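Local coordinates for DNA-binding protein (PDB 3EUS) that probably binds DNA through a helix-turn-helix domain of the Cro/C1 (XRE) type, at residues R18-Q21 with A22-D25; A60-M63 with A64-G68. All coordinates share one frame; numbering follows the deposited sequence.

Interaction 1: residues R18-Q21 with A22-D25; sequences RLRQ and ARLD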
# COMPACT_ATOMS: atom_id res chain seq x y z
N ARG A 18 -6.35 -3.41 -10.11
CA ARG A 18 -6.30 -1.93 -10.08
C ARG A 18 -4.94 -1.39 -10.50
O ARG A 18 -4.90 -0.34 -11.16
CB ARG A 18 -6.64 -1.35 -8.70
CG ARG A 18 -8.04 -1.59 -8.21
CD ARG A 18 -9.14 -1.18 -9.28
NE ARG A 18 -9.09 0.27 -9.49
CZ ARG A 18 -9.88 1.16 -8.88
NH1 ARG A 18 -10.75 0.78 -7.96
NH2 ARG A 18 -9.81 2.44 -9.22
N LEU A 19 -3.86 -2.07 -10.15
CA LEU A 19 -2.51 -1.60 -10.57
C LEU A 19 -2.43 -1.65 -12.08
O LEU A 19 -1.99 -0.68 -12.77
CB LEU A 19 -1.47 -2.46 -9.96
CG LEU A 19 -1.22 -2.21 -8.48
CD1 LEU A 19 -0.24 -3.27 -7.98
CD2 LEU A 19 -0.70 -0.80 -8.30
N ARG A 20 -2.87 -2.76 -12.64
CA ARG A 20 -2.83 -2.93 -14.09
C ARG A 20 -3.76 -1.93 -14.76
O ARG A 20 -3.41 -1.36 -15.80
CB ARG A 20 -3.19 -4.39 -14.51
CG ARG A 20 -3.30 -4.58 -16.01
CD ARG A 20 -3.71 -6.05 -16.41
NE ARG A 20 -4.73 -6.63 -15.53
CZ ARG A 20 -4.47 -7.53 -14.56
NH1 ARG A 20 -3.24 -8.05 -14.42
NH2 ARG A 20 -5.46 -8.00 -13.80
N GLN A 21 -4.97 -1.76 -14.24
CA GLN A 21 -5.93 -0.88 -14.90
C GLN A 21 -5.48 0.59 -14.83
O GLN A 21 -5.65 1.33 -15.82
CB GLN A 21 -7.35 -1.09 -14.32
CG GLN A 21 -8.52 -0.99 -15.37
CD GLN A 21 -8.31 -1.77 -16.66
OE1 GLN A 21 -8.21 -3.02 -16.68
NE2 GLN A 21 -8.24 -1.03 -17.78
N ALA A 22 -4.83 0.99 -13.72
CA ALA A 22 -4.21 2.31 -13.67
C ALA A 22 -3.20 2.50 -14.81
O ALA A 22 -3.17 3.55 -15.48
CB ALA A 22 -3.57 2.61 -12.26
N ARG A 23 -2.36 1.50 -15.06
CA ARG A 23 -1.36 1.60 -16.09
C ARG A 23 -1.99 1.70 -17.45
O ARG A 23 -1.60 2.52 -18.25
CB ARG A 23 -0.43 0.39 -16.07
CG ARG A 23 0.57 0.31 -17.20
CD ARG A 23 1.47 -0.84 -17.06
NE ARG A 23 0.75 -2.12 -17.12
CZ ARG A 23 0.23 -2.68 -18.23
NH1 ARG A 23 0.32 -2.10 -19.42
NH2 ARG A 23 -0.39 -3.83 -18.14
N LEU A 24 -2.93 0.79 -17.72
CA LEU A 24 -3.62 0.72 -19.00
C LEU A 24 -4.43 1.99 -19.20
O LEU A 24 -4.45 2.50 -20.33
CB LEU A 24 -4.57 -0.49 -19.05
CG LEU A 24 -3.94 -1.88 -19.12
CD1 LEU A 24 -4.98 -2.99 -18.96
CD2 LEU A 24 -3.14 -2.05 -20.39
N ASP A 25 -5.07 2.49 -18.13
CA ASP A 25 -5.80 3.79 -18.21
C ASP A 25 -4.91 5.01 -18.55
O ASP A 25 -5.41 5.96 -19.15
CB ASP A 25 -6.57 4.10 -16.93
CG ASP A 25 -7.79 3.17 -16.72
OD1 ASP A 25 -8.12 2.41 -17.65
OD2 ASP A 25 -8.38 3.20 -15.59
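R20 and Q21 meet R23, L24 and D25 in a local, one-turn contact near the C-terminal end of helix 10-25. The regular i to i+4 ladder holds the turn: L24 N gives a nearly straight bond (170°) to R20 O at 2.9 Å, while D25 N reaches Q21 O at a short 2.6 Å. Beside the ladder, the side chains of R20 and L24 run alongside each other in the same direction, with L24 CD1 3.7 Å from R20 CG. R20 CG also touches R23 NH2, at 3.7 Å. R23 starts out with CG anti to its nitrogen and then bends at chi3 (63°), a kink that turns its guanidinium back so that R20 O lies over one face. The two guanidinium planes stand 74° apart, and R20 NE stays 5.8 Å from R23 NH2. Helix 10-25 opens the helical bundle of the Cro/C1-type helix-turn-helix domain, and R23 ties it to helix 41-48 by a salt bridge from NE to E48 and to the segment after the helix by a hydrogen bond from NH1 to L28 O. The negative charge of E48 probably offsets the nearness of the two arginines. On the neighbouring flank, Q21 bends at chi2 and crosses the carboxylate of D25, with Q21 CG 4.1 Å from D25 OD1. With an alanine in place of Q21 the ladder would stay, but the D25 carboxylate would probably lose the aliphatic chain beside it and turn more freely. The R18 side chain turns away, NH1 hydrogen-bonded to Y14 OH and NH2 in a salt bridge with E74.

Interaction 2: residues A60-M63 with A64-G68; sequences AKWM and AACEG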
# COMPACT_ATOMS: atom_id res chain seq x y z
N ALA A 60 2.67 3.97 -3.93
CA ALA A 60 2.58 5.40 -4.14
C ALA A 60 3.25 5.80 -5.44
O ALA A 60 2.69 6.58 -6.23
CB ALA A 60 3.19 6.18 -2.87
N LYS A 61 4.47 5.30 -5.68
CA LYS A 61 5.19 5.71 -6.86
C LYS A 61 4.50 5.21 -8.15
O LYS A 61 4.46 5.90 -9.17
CB LYS A 61 6.63 5.22 -6.79
CG LYS A 61 7.51 5.97 -5.69
CD LYS A 61 8.84 5.26 -5.55
CE LYS A 61 9.80 5.96 -4.54
NZ LYS A 61 11.18 5.36 -4.46
N TRP A 62 4.03 3.99 -8.11
CA TRP A 62 3.31 3.35 -9.28
C TRP A 62 2.08 4.20 -9.60
O TRP A 62 1.82 4.56 -10.74
CB TRP A 62 2.86 1.95 -8.87
CG TRP A 62 2.18 1.09 -9.92
CD1 TRP A 62 0.95 1.28 -10.46
CD2 TRP A 62 2.64 -0.17 -10.40
NE1 TRP A 62 0.63 0.23 -11.30
CE2 TRP A 62 1.66 -0.67 -11.29
CE3 TRP A 62 3.80 -0.91 -10.20
CZ2 TRP A 62 1.82 -1.87 -11.97
CZ3 TRP A 62 3.93 -2.11 -10.84
CH2 TRP A 62 2.94 -2.58 -11.74
N MET A 63 1.27 4.51 -8.58
CA MET A 63 0.04 5.23 -8.81
C MET A 63 0.31 6.64 -9.32
O MET A 63 -0.37 7.11 -10.19
CB MET A 63 -0.86 5.20 -7.56
CG MET A 63 -1.39 3.78 -7.26
SD MET A 63 -2.29 2.87 -8.56
CE MET A 63 -3.68 3.97 -8.87
N ALA A 64 1.32 7.31 -8.78
CA ALA A 64 1.73 8.60 -9.28
C ALA A 64 2.22 8.56 -10.71
O ALA A 64 1.93 9.49 -11.48
CB ALA A 64 2.88 9.23 -8.37
N ALA A 65 2.97 7.54 -11.05
CA ALA A 65 3.47 7.38 -12.44
C ALA A 65 2.34 7.11 -13.42
O ALA A 65 2.48 7.41 -14.61
CB ALA A 65 4.55 6.25 -12.54
N CYS A 66 1.23 6.58 -12.92
CA CYS A 66 0.04 6.33 -13.73
C CYS A 66 -0.95 7.45 -13.62
O CYS A 66 -2.03 7.33 -14.14
CB CYS A 66 -0.64 5.04 -13.29
SG CYS A 66 0.33 3.49 -13.56
N GLU A 67 -0.57 8.56 -12.98
CA GLU A 67 -1.48 9.71 -12.77
C GLU A 67 -2.80 9.23 -12.16
O GLU A 67 -3.89 9.53 -12.65
CB GLU A 67 -1.70 10.47 -14.08
CG GLU A 67 -0.40 10.72 -14.80
CD GLU A 67 -0.62 11.59 -16.01
OE1 GLU A 67 -1.14 11.09 -17.04
OE2 GLU A 67 -0.31 12.79 -15.90
N GLY A 68 -2.70 8.41 -11.13
CA GLY A 68 -3.89 7.84 -10.52
C GLY A 68 -3.88 8.01 -9.04
O GLY A 68 -4.52 7.23 -8.33
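W62 and C66 are brought together by their first torsions: CG of W62 stands anti to its nitrogen (chi1 -177°), and C66 keeps SG beside its own nitrogen (chi1 -65°). C66 SG thus comes 3.9 Å from W62 CD1, an oblique sulfur-aromatic contact with the sulfur 45° off the normal of the five-membered ring. The indole is held from outside as well, since its NE1 probably donates a hydrogen bond to L19 O. Here helix 56-65 ends in a Schellman motif. G68 N bonds to M63 O at 2.8 Å and E67 N to A64 O at 3.1 Å, with E67, the C-prime residue, at positive phi. M63 O takes a second, weak bond from C66 N, which also reaches W62 O weakly at 3.0 Å. The M63 side chain, bent at chi2 and chi3, curls round until its CE lies 3.4 Å from G68 O. A side chain on G68 would crowd that methyl. Along the helix, A60 and A64 pack on I79 and A80 of the second subunit, whereas M63 faces L19 and A22 of helix 10-25.

In the fold
Interaction 1 comes first along the chain, on helix 10-25, and interaction 2 follows at the end of helix 56-65, with helices 30-36 and 41-48 between them. Their centres lie about 10 Å apart, and the two helices touch directly: A22 CB packs on M63 CE at 3.7 Å, and R23 CA on C66 SG at 3.6 Å. L19 O also receives R23 N within its own helix, so one carbonyl probably serves both helices. Both contacts lie within the helix-turn-helix domain, where they bring helices 10-25 and 56-65 together, packed against helices 30-36 and 41-48, which in Cro/C1-type domains form the helix-turn-helix and probably meet DNA here. Interaction 2 also borders the second subunit.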